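Long-range contacts in cyclic UMP-AMP synthase (Rhodothermus marinus SG0.5JP17-172, PDB 6E0L), which makes the second messenger 3',3'-cUAMP from UTP and ATP, using magnesium, to signal phage infection in a CBASS antiviral defence system: residues E9-Q14 against F193-T198; T53-D58 against T189-K194; D208-Y213 against R273-Y278. All coordinates share one frame; numbering follows the deposited sequence.

Interaction 1 of 3, residues E9-Q14 against F193-T198. With APC (diphosphomethylphosphonic acid adenosyl ester), chain C.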
# COMPACT_ATOMS: atom_id res chain seq x y z
N GLU A 9 -10.26 19.63 -8.48
CA GLU A 9 -9.42 19.20 -9.59
C GLU A 9 -7.95 19.38 -9.26
O GLU A 9 -7.13 18.49 -9.52
CB GLU A 9 -9.82 19.98 -10.85
CG GLU A 9 -9.32 19.41 -12.18
CD GLU A 9 -7.85 19.73 -12.49
OE1 GLU A 9 -7.36 20.79 -12.02
OE2 GLU A 9 -7.20 18.93 -13.21
N ARG A 10 -7.60 20.51 -8.63
CA ARG A 10 -6.23 20.71 -8.17
C ARG A 10 -5.82 19.61 -7.19
O ARG A 10 -4.71 19.06 -7.27
CB ARG A 10 -6.11 22.09 -7.51
CG ARG A 10 -4.99 22.97 -8.01
CD ARG A 10 -5.46 24.41 -8.20
NE ARG A 10 -6.15 24.91 -7.01
CZ ARG A 10 -7.15 25.78 -7.05
NH1 ARG A 10 -7.60 26.24 -8.22
NH2 ARG A 10 -7.73 26.19 -5.93
N TRP A 11 -6.71 19.27 -6.26
CA TRP A 11 -6.41 18.22 -5.31
C TRP A 11 -6.24 16.86 -5.98
O TRP A 11 -5.61 15.97 -5.40
CB TRP A 11 -7.51 18.14 -4.25
CG TRP A 11 -7.40 19.21 -3.20
CD1 TRP A 11 -6.31 19.99 -2.92
CD2 TRP A 11 -8.40 19.57 -2.24
NE1 TRP A 11 -6.57 20.82 -1.88
CE2 TRP A 11 -7.84 20.58 -1.43
CE3 TRP A 11 -9.70 19.14 -2.00
CZ2 TRP A 11 -8.56 21.18 -0.39
CZ3 TRP A 11 -10.41 19.74 -0.97
CH2 TRP A 11 -9.84 20.74 -0.18
N SER A 12 -6.81 16.67 -7.17
CA SER A 12 -6.64 15.40 -7.86
C SER A 12 -5.29 15.26 -8.56
O SER A 12 -5.00 14.18 -9.09
CB SER A 12 -7.79 15.22 -8.86
OG SER A 12 -7.57 15.93 -10.06
N HIS A 13 -4.45 16.30 -8.59
CA HIS A 13 -3.20 16.22 -9.33
C HIS A 13 -2.24 15.22 -8.71
O HIS A 13 -2.10 15.13 -7.49
CB HIS A 13 -2.53 17.59 -9.41
CG HIS A 13 -3.28 18.59 -10.24
ND1 HIS A 13 -2.93 19.92 -10.30
CD2 HIS A 13 -4.32 18.43 -11.09
CE1 HIS A 13 -3.75 20.55 -11.13
NE2 HIS A 13 -4.60 19.66 -11.62
N GLN A 14 -1.48 14.56 -9.58
CA GLN A 14 -0.45 13.65 -9.13
C GLN A 14 0.87 14.40 -8.98
O GLN A 14 1.21 15.24 -9.82
CB GLN A 14 -0.29 12.50 -10.12
CG GLN A 14 0.53 11.33 -9.60
CD GLN A 14 0.74 10.28 -10.65
OE1 GLN A 14 0.17 10.35 -11.73
NE2 GLN A 14 1.55 9.27 -10.33
N PHE A 193 -9.07 12.95 -2.39
CA PHE A 193 -9.36 12.75 -0.98
C PHE A 193 -8.10 12.79 -0.13
O PHE A 193 -8.14 13.28 1.01
CB PHE A 193 -10.12 11.43 -0.77
CG PHE A 193 -11.58 11.52 -1.08
CD1 PHE A 193 -12.40 12.37 -0.35
CD2 PHE A 193 -12.14 10.79 -2.13
CE1 PHE A 193 -13.76 12.49 -0.63
CE2 PHE A 193 -13.50 10.90 -2.42
CZ PHE A 193 -14.31 11.75 -1.66
N LYS A 194 -6.99 12.27 -0.64
CA LYS A 194 -5.71 12.40 0.06
C LYS A 194 -5.35 13.86 0.29
O LYS A 194 -4.96 14.24 1.40
CB LYS A 194 -4.62 11.68 -0.72
CG LYS A 194 -4.68 10.19 -0.51
CD LYS A 194 -3.65 9.36 -1.27
CE LYS A 194 -2.25 9.51 -0.72
NZ LYS A 194 -1.26 9.02 -1.71
N ASN A 195 -5.46 14.68 -0.75
CA ASN A 195 -5.16 16.11 -0.60
C ASN A 195 -6.18 16.83 0.27
O ASN A 195 -5.81 17.73 1.03
CB ASN A 195 -5.08 16.76 -1.98
CG ASN A 195 -3.66 16.84 -2.52
OD1 ASN A 195 -2.73 17.17 -1.79
ND2 ASN A 195 -3.48 16.54 -3.81
N ALA A 196 -7.46 16.44 0.21
CA ALA A 196 -8.47 17.01 1.11
C ALA A 196 -8.13 16.68 2.56
O ALA A 196 -8.19 17.54 3.44
CB ALA A 196 -9.86 16.48 0.77
N ARG A 197 -7.81 15.40 2.82
CA ARG A 197 -7.35 14.98 4.13
C ARG A 197 -6.14 15.79 4.58
O ARG A 197 -6.10 16.30 5.70
CB ARG A 197 -6.99 13.50 4.09
CG ARG A 197 -6.27 12.99 5.31
CD ARG A 197 -5.36 11.85 4.94
NE ARG A 197 -4.30 12.28 4.03
CZ ARG A 197 -3.45 11.46 3.42
NH1 ARG A 197 -3.53 10.15 3.60
NH2 ARG A 197 -2.52 11.95 2.62
N THR A 198 -5.13 15.87 3.72
CA THR A 198 -3.90 16.55 4.11
C THR A 198 -4.12 18.03 4.32
O THR A 198 -3.59 18.61 5.27
CB THR A 198 -2.82 16.28 3.07
OG1 THR A 198 -2.50 14.88 3.13
CG2 THR A 198 -1.57 17.19 3.25
PG APC C . 1.64 7.84 0.69
O1G APC C . 1.56 8.53 -0.64
O2G APC C . 1.17 8.74 1.82
O3G APC C . 3.04 7.36 0.95
PB APC C . 1.02 5.01 0.30
O1B APC C . 2.44 4.98 -0.21
O2B APC C . 0.08 4.56 -0.80
O3B APC C . 0.62 6.57 0.61
PA APC C . 2.34 3.80 2.79
O1A APC C . 3.45 4.66 2.23
O2A APC C . 2.17 4.03 4.27
C3A APC C . 0.76 4.05 1.85
O5' APC C . 2.76 2.22 2.57
C5' APC C . 3.12 1.87 1.27
C4' APC C . 2.68 0.41 0.97
O4' APC C . 3.02 -0.37 1.96
C3' APC C . 1.14 0.30 0.85
O3' APC C . 0.66 0.65 -0.39
C2' APC C . 0.98 -1.22 1.12
O2' APC C . 1.32 -1.94 -0.17
C1' APC C . 1.84 -1.47 2.09
N9 APC C . 1.22 -1.19 3.35
C8 APC C . 1.31 -0.12 4.15
N7 APC C . 0.52 -0.32 5.20
C5 APC C . -0.05 -1.53 5.06
C6 APC C . -0.94 -2.20 5.86
N6 APC C . -1.57 -1.86 7.12
N1 APC C . -1.37 -3.40 5.51
C2 APC C . -0.94 -3.95 4.35
N3 APC C . -0.06 -3.29 3.54
C4 APC C . 0.37 -2.07 3.91
O HOH W 1 -1.18 16.70 -5.69
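Trp11 lies against one turn of helix 186-202, and the tight half of the contact is its indole. Ala196 CA stands 4.0 Å from the centroid of the six-membered ring and 12° off the ring normal, a CH-pi contact over the face, while Ala196 CB reaches the rim of the same ring, 3.7 Å from Trp11 CZ3. At the five-membered end the partner is Asn195, whose CB lies 3.6 Å from Trp11 CD1. With Trp11 CG anti to its own carbonyl carbon, the indole is laid along the helix backbone; Tyr199, farther along helix 186-202, and Leu282 of helix 269-285 also pack on it.

The looser half is polar and hydrated. Asn195 ND2 donates to Trp11 O at 2.7 Å, nearly straight at 174°; the acceptor lies in the plane of the Asn195 amide, although the donor is tilted 28° from the carbonyl plane of Trp11. Water 1 accepts the second N-H of the amide, 3.0 Å from Asn195 ND2, and donates in turn to His13 O at 2.6 Å. The imidazole of exposed His13 leads off from the helix to weak bonds with the Glu9 carboxylate.

Asn195 thus spends both N-H groups on the backbone of residues 11-13, one directly and one through water. This fixes the rotation of its amide and satisfies two carbonyls, Trp11 O and His13 O.

Interaction 2 of 3, residues T53-D58 against T189-K194; sequences TNIRGD and TIRMFK. With APC (diphosphomethylphosphonic acid adenosyl ester), chain C.
Thr53 and Ile55, in the loop between helix 47-51 and strand 61-68, meet helix 186-202 through both apolar and polar contacts. Among the apolar ones, Thr53 CG2 abuts Ile190 CG2 at 3.6 Å, methyl against methyl, with Ile190 CD1 a little farther off. The methyl of Thr53 is anti to the carbonyl carbon (OG1 at chi1 57°), which turns CG2 to Ile190 and lets OG1 bond to Glu216 of helix 212-220. Ile55 uses its CG2 branch: this methyl sits 3.8 Å from Lys194 CB and nearly as close to Arg191 CB, covering the backbone of that helical turn. Between these two anchors, the aliphatic part of Arg191 runs along the loop backbone, with CG 3.7 Å from Thr53 CA and CD at the same distance from Asn54 O. Its guanidinium continues past the interface to Ser12 O and Ser52 O.

The polar contact rests on one ammonium. Lys194 NZ donates to Thr53 O at 2.5 Å, a very short separation. A second bond runs from Lys194 NZ to APC O1G, on the ATP analogue, at 3.1 Å. A bend at chi3 (72°) in the lysine chain carries CE over Thr53 O and brings NZ between carbonyl and phosphate.

Within the loop, Asn54 ND2 bonds Arg56 O almost straight, at 175°, while Asn54 OD1 accepts from Gln14 NE2.

Lys194 is an ATP-binding residue. Its modelled distance to Thr53 O is doubtfully short, but a carbonyl here is consistent with second-shell positioning of the ammonium at the gamma-phosphate, whose negative charge the ammonium would partly offset. One lysine from the helix therefore probably ties the loop of the nucleotidyltransferase domain and the nucleotide together.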
# COMPACT_ATOMS: atom_id res chain seq x y z
N THR A 53 -0.96 7.16 -6.93
CA THR A 53 -1.74 7.93 -5.98
C THR A 53 -0.89 8.88 -5.14
O THR A 53 -1.37 9.41 -4.13
CB THR A 53 -2.52 6.99 -5.07
OG1 THR A 53 -1.59 6.11 -4.42
CG2 THR A 53 -3.50 6.19 -5.89
N ASN A 54 0.36 9.10 -5.52
CA ASN A 54 1.20 10.05 -4.79
C ASN A 54 0.71 11.47 -5.05
O ASN A 54 0.50 11.87 -6.20
CB ASN A 54 2.65 9.91 -5.21
CG ASN A 54 2.83 10.11 -6.69
OD1 ASN A 54 2.32 9.34 -7.50
ND2 ASN A 54 3.54 11.17 -7.06
N ILE A 55 0.53 12.25 -3.97
CA ILE A 55 0.12 13.64 -4.09
C ILE A 55 1.29 14.61 -4.02
O ILE A 55 1.11 15.81 -4.29
CB ILE A 55 -0.92 13.98 -3.01
CG1 ILE A 55 -0.35 13.68 -1.61
CG2 ILE A 55 -2.22 13.24 -3.25
CD1 ILE A 55 -1.24 14.20 -0.50
N ARG A 56 2.49 14.14 -3.70
CA ARG A 56 3.73 14.91 -3.77
C ARG A 56 4.73 14.15 -4.63
O ARG A 56 4.55 12.98 -4.96
CB ARG A 56 4.31 15.14 -2.37
CG ARG A 56 3.34 15.78 -1.41
CD ARG A 56 4.03 16.11 -0.11
NE ARG A 56 5.22 16.92 -0.29
CZ ARG A 56 5.23 18.25 -0.31
NH1 ARG A 56 4.10 18.94 -0.16
NH2 ARG A 56 6.38 18.89 -0.49
N GLY A 57 5.83 14.82 -4.96
CA GLY A 57 6.90 14.16 -5.67
C GLY A 57 8.10 13.89 -4.80
O GLY A 57 9.12 13.40 -5.31
N ASP A 58 8.01 14.16 -3.49
CA ASP A 58 9.14 14.03 -2.60
C ASP A 58 8.82 13.12 -1.43
O ASP A 58 9.61 13.06 -0.48
CB ASP A 58 9.63 15.39 -2.08
CG ASP A 58 8.58 16.13 -1.27
OD1 ASP A 58 7.48 15.58 -1.07
OD2 ASP A 58 8.85 17.25 -0.80
N THR A 189 -9.46 10.36 -7.93
CA THR A 189 -10.34 10.52 -6.77
C THR A 189 -9.60 10.18 -5.48
O THR A 189 -9.79 10.86 -4.46
CB THR A 189 -11.58 9.63 -6.91
OG1 THR A 189 -12.36 10.05 -8.03
CG2 THR A 189 -12.44 9.68 -5.66
N ILE A 190 -8.78 9.13 -5.49
CA ILE A 190 -7.95 8.83 -4.33
C ILE A 190 -7.09 10.04 -3.97
O ILE A 190 -7.04 10.47 -2.81
CB ILE A 190 -7.08 7.59 -4.62
CG1 ILE A 190 -7.95 6.34 -4.71
CG2 ILE A 190 -5.99 7.46 -3.56
CD1 ILE A 190 -7.21 5.10 -5.18
N ARG A 191 -6.44 10.63 -4.97
CA ARG A 191 -5.55 11.76 -4.72
C ARG A 191 -6.32 12.98 -4.22
O ARG A 191 -5.85 13.70 -3.33
CB ARG A 191 -4.75 12.09 -5.99
CG ARG A 191 -3.85 10.94 -6.44
CD ARG A 191 -2.87 11.32 -7.55
NE ARG A 191 -3.57 11.90 -8.69
CZ ARG A 191 -3.80 11.25 -9.83
NH1 ARG A 191 -3.36 10.00 -10.00
NH2 ARG A 191 -4.44 11.87 -10.82
N MET A 192 -7.51 13.22 -4.78
CA MET A 192 -8.37 14.30 -4.31
C MET A 192 -8.66 14.15 -2.82
O MET A 192 -8.54 15.11 -2.04
CB MET A 192 -9.68 14.31 -5.10
CG MET A 192 -10.66 15.36 -4.65
SD MET A 192 -12.32 15.15 -5.35
CE MET A 192 -12.86 13.68 -4.49
N PHE A 193 -9.07 12.95 -2.39
CA PHE A 193 -9.36 12.75 -0.98
C PHE A 193 -8.10 12.79 -0.13
O PHE A 193 -8.14 13.28 1.01
CB PHE A 193 -10.12 11.43 -0.77
CG PHE A 193 -11.58 11.52 -1.08
CD1 PHE A 193 -12.40 12.37 -0.35
CD2 PHE A 193 -12.14 10.79 -2.13
CE1 PHE A 193 -13.76 12.49 -0.63
CE2 PHE A 193 -13.50 10.90 -2.42
CZ PHE A 193 -14.31 11.75 -1.66
N LYS A 194 -6.99 12.27 -0.64
CA LYS A 194 -5.71 12.40 0.06
C LYS A 194 -5.35 13.86 0.29
O LYS A 194 -4.96 14.24 1.40
CB LYS A 194 -4.62 11.68 -0.72
CG LYS A 194 -4.68 10.19 -0.51
CD LYS A 194 -3.65 9.36 -1.27
CE LYS A 194 -2.25 9.51 -0.72
NZ LYS A 194 -1.26 9.02 -1.71
PG APC C . 1.64 7.84 0.69
O1G APC C . 1.56 8.53 -0.64
O2G APC C . 1.17 8.74 1.82
O3G APC C . 3.04 7.36 0.95
PB APC C . 1.02 5.01 0.30
O1B APC C . 2.44 4.98 -0.21
O2B APC C . 0.08 4.56 -0.80
O3B APC C . 0.62 6.57 0.61
PA APC C . 2.34 3.80 2.79
O1A APC C . 3.45 4.66 2.23
O2A APC C . 2.17 4.03 4.27
C3A APC C . 0.76 4.05 1.85
O5' APC C . 2.76 2.22 2.57
C5' APC C . 3.12 1.87 1.27
C4' APC C . 2.68 0.41 0.97
O4' APC C . 3.02 -0.37 1.96
C3' APC C . 1.14 0.30 0.85
O3' APC C . 0.66 0.65 -0.39
C2' APC C . 0.98 -1.22 1.12
O2' APC C . 1.32 -1.94 -0.17
C1' APC C . 1.84 -1.47 2.09
N9 APC C . 1.22 -1.19 3.35
C8 APC C . 1.31 -0.12 4.15
N7 APC C . 0.52 -0.32 5.20
C5 APC C . -0.05 -1.53 5.06
C6 APC C . -0.94 -2.20 5.86
N6 APC C . -1.57 -1.86 7.12
N1 APC C . -1.37 -3.40 5.51
C2 APC C . -0.94 -3.95 4.35
N3 APC C . -0.06 -3.29 3.54
C4 APC C . 0.37 -2.07 3.91

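Interaction 3 of 3, residues D208-Y213 against R273-Y278. With APC (diphosphomethylphosphonic acid adenosyl ester), chain C.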
# COMPACT_ATOMS: atom_id res chain seq x y z
N ASP A 208 -3.78 11.08 12.08
CA ASP A 208 -4.18 9.79 11.54
C ASP A 208 -5.59 9.83 10.99
O ASP A 208 -6.29 8.81 10.99
CB ASP A 208 -4.07 8.69 12.61
CG ASP A 208 -4.96 8.97 13.82
OD1 ASP A 208 -5.53 10.08 13.93
OD2 ASP A 208 -5.11 8.07 14.67
N LEU A 209 -6.00 10.98 10.46
CA LEU A 209 -7.34 11.15 9.93
C LEU A 209 -7.68 10.12 8.85
O LEU A 209 -8.78 9.56 8.85
CB LEU A 209 -7.48 12.56 9.37
CG LEU A 209 -8.83 12.89 8.75
CD1 LEU A 209 -9.95 12.76 9.77
CD2 LEU A 209 -8.74 14.28 8.15
N ALA A 210 -6.73 9.84 7.96
CA ALA A 210 -6.98 8.79 6.98
C ALA A 210 -5.65 8.30 6.43
O ALA A 210 -5.17 8.82 5.41
CB ALA A 210 -7.88 9.28 5.84
N PRO A 211 -5.01 7.33 7.08
CA PRO A 211 -3.74 6.82 6.56
C PRO A 211 -3.94 6.37 5.12
O PRO A 211 -4.97 5.79 4.77
CB PRO A 211 -3.40 5.66 7.50
CG PRO A 211 -4.15 6.00 8.78
CD PRO A 211 -5.42 6.66 8.33
N SER A 212 -2.94 6.66 4.29
CA SER A 212 -3.10 6.57 2.85
C SER A 212 -3.57 5.19 2.43
O SER A 212 -4.47 5.05 1.60
CB SER A 212 -1.78 6.92 2.16
OG SER A 212 -1.46 8.30 2.29
N TYR A 213 -2.94 4.14 2.98
CA TYR A 213 -3.29 2.79 2.57
C TYR A 213 -4.75 2.48 2.91
O TYR A 213 -5.48 1.92 2.08
CB TYR A 213 -2.34 1.80 3.24
CG TYR A 213 -2.74 0.36 3.02
CD1 TYR A 213 -2.49 -0.26 1.80
CD2 TYR A 213 -3.36 -0.37 4.02
CE1 TYR A 213 -2.86 -1.57 1.58
CE2 TYR A 213 -3.72 -1.70 3.81
CZ TYR A 213 -3.47 -2.29 2.58
OH TYR A 213 -3.83 -3.59 2.33
N ARG A 273 -15.47 6.23 9.95
CA ARG A 273 -16.59 7.15 10.11
C ARG A 273 -16.12 8.56 10.43
O ARG A 273 -16.73 9.53 9.98
CB ARG A 273 -17.52 6.67 11.22
CG ARG A 273 -18.13 5.31 11.07
CD ARG A 273 -19.28 5.32 10.08
NE ARG A 273 -19.98 4.03 10.13
CZ ARG A 273 -20.65 3.51 9.11
NH1 ARG A 273 -20.73 4.14 7.94
NH2 ARG A 273 -21.24 2.33 9.27
N ARG A 274 -15.05 8.69 11.22
CA ARG A 274 -14.51 10.01 11.51
C ARG A 274 -14.04 10.70 10.23
O ARG A 274 -14.28 11.90 10.04
CB ARG A 274 -13.37 9.91 12.52
CG ARG A 274 -12.76 11.25 12.89
CD ARG A 274 -11.66 11.09 13.91
NE ARG A 274 -10.49 10.44 13.33
CZ ARG A 274 -9.31 10.36 13.94
NH1 ARG A 274 -9.16 10.90 15.14
NH2 ARG A 274 -8.28 9.76 13.36
N PHE A 275 -13.32 9.96 9.37
CA PHE A 275 -12.89 10.53 8.10
C PHE A 275 -14.08 11.03 7.29
O PHE A 275 -14.02 12.10 6.68
CB PHE A 275 -12.09 9.50 7.31
CG PHE A 275 -11.98 9.82 5.85
CD1 PHE A 275 -11.12 10.82 5.42
CD2 PHE A 275 -12.74 9.15 4.91
CE1 PHE A 275 -11.01 11.13 4.06
CE2 PHE A 275 -12.64 9.47 3.54
CZ PHE A 275 -11.77 10.45 3.13
N LEU A 276 -15.17 10.27 7.28
CA LEU A 276 -16.35 10.70 6.52
C LEU A 276 -16.96 11.97 7.11
O LEU A 276 -17.42 12.84 6.36
CB LEU A 276 -17.41 9.60 6.49
CG LEU A 276 -17.01 8.27 5.88
CD1 LEU A 276 -18.16 7.29 6.02
CD2 LEU A 276 -16.69 8.52 4.43
N ARG A 277 -16.98 12.08 8.44
CA ARG A 277 -17.48 13.30 9.08
C ARG A 277 -16.65 14.52 8.68
O ARG A 277 -17.21 15.59 8.39
CB ARG A 277 -17.47 13.14 10.61
CG ARG A 277 -18.58 12.24 11.17
CD ARG A 277 -18.70 12.35 12.71
NE ARG A 277 -17.51 11.94 13.46
CZ ARG A 277 -17.26 10.70 13.86
NH1 ARG A 277 -18.09 9.71 13.55
NH2 ARG A 277 -16.15 10.44 14.56
N TYR A 278 -15.32 14.37 8.61
CA TYR A 278 -14.48 15.52 8.26
C TYR A 278 -14.67 15.92 6.81
O TYR A 278 -14.70 17.12 6.51
CB TYR A 278 -12.99 15.23 8.53
CG TYR A 278 -12.54 15.54 9.94
CD1 TYR A 278 -12.84 14.71 11.01
CD2 TYR A 278 -11.87 16.73 10.21
CE1 TYR A 278 -12.44 15.04 12.32
CE2 TYR A 278 -11.48 17.08 11.48
CZ TYR A 278 -11.77 16.23 12.54
OH TYR A 278 -11.37 16.61 13.82
PG APC C . 1.64 7.84 0.69
O1G APC C . 1.56 8.53 -0.64
O2G APC C . 1.17 8.74 1.82
O3G APC C . 3.04 7.36 0.95
PB APC C . 1.02 5.01 0.30
O1B APC C . 2.44 4.98 -0.21
O2B APC C . 0.08 4.56 -0.80
O3B APC C . 0.62 6.57 0.61
PA APC C . 2.34 3.80 2.79
O1A APC C . 3.45 4.66 2.23
O2A APC C . 2.17 4.03 4.27
C3A APC C . 0.76 4.05 1.85
O5' APC C . 2.76 2.22 2.57
C5' APC C . 3.12 1.87 1.27
C4' APC C . 2.68 0.41 0.97
O4' APC C . 3.02 -0.37 1.96
C3' APC C . 1.14 0.30 0.85
O3' APC C . 0.66 0.65 -0.39
C2' APC C . 0.98 -1.22 1.12
O2' APC C . 1.32 -1.94 -0.17
C1' APC C . 1.84 -1.47 2.09
N9 APC C . 1.22 -1.19 3.35
C8 APC C . 1.31 -0.12 4.15
N7 APC C . 0.52 -0.32 5.20
C5 APC C . -0.05 -1.53 5.06
C6 APC C . -0.94 -2.20 5.86
N6 APC C . -1.57 -1.86 7.12
N1 APC C . -1.37 -3.40 5.51
C2 APC C . -0.94 -3.95 4.35
N3 APC C . -0.06 -3.29 3.54
C4 APC C . 0.37 -2.07 3.91
O HOH W 2 -6.75 10.36 16.55
O HOH W 3 -10.16 9.08 10.96
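Asp208 OD1 is gripped by Arg274 NH2 in a salt bridge of 2.8 Å, and water 2 donates to the same oxygen while accepting from Arg274 NH1. The guanidinium comes edge-on, but NH2 reaches OD1 from above the carboxylate, 65° out of its plane, with the two flat groups 72° apart. NH2 also makes a weak bond to Asp208 O. On the NE side, water 3 accepts from Arg274 NE at 2.8 Å and donates to Leu209 O, so bonds from three nitrogens fix the guanidinium's rotation. Arg274 is extended as far as a bend at chi3, which swings the group back across the loop. Lys271 pairs with the other oxygen, Asp208 OD2, so one carboxylate serves two basic groups.

Beneath this polar layer the contact is apolar. Leu209 CD1 lies over the face of Tyr278, 4.1 Å from the ring centroid and 29° off its normal. Ala210 CB meets Phe275 at the ring atom CD1, 3.6 Å away.

Residues 208-211 lead directly into helix 212-220, where Ser212 OG bonds O2G of the ATP analogue at 2.7 Å and Tyr213 lays its ring over the adenine. Helix 269-285 holds this approach from one side; helix 186-202 also borders it, sending Arg197 to Ala210 O and Ser212 OG and packing Phe193 on Phe275.

Helix 186-202 joins the three contacts: interactions 1 and 2 both lie on it and share Phe193 and Lys194, with centres 5 Å apart, whereas interaction 3 lies about 14 Å from either centre and packs on the chain entering the next helix. Interaction 2 is the buried one, with apolar contacts flanking a single ammonium at the phosphate. Interactions 1 and 3 are partly buried; each joins an aromatic CH-pi contact to a water-bridged polar side, built on a neutral amide in 9-14/193-198 and on a salt bridge in 208-213/273-278. Hydrogen bonds link interaction 1 to each of the others; 2 and 3 meet by packing alone.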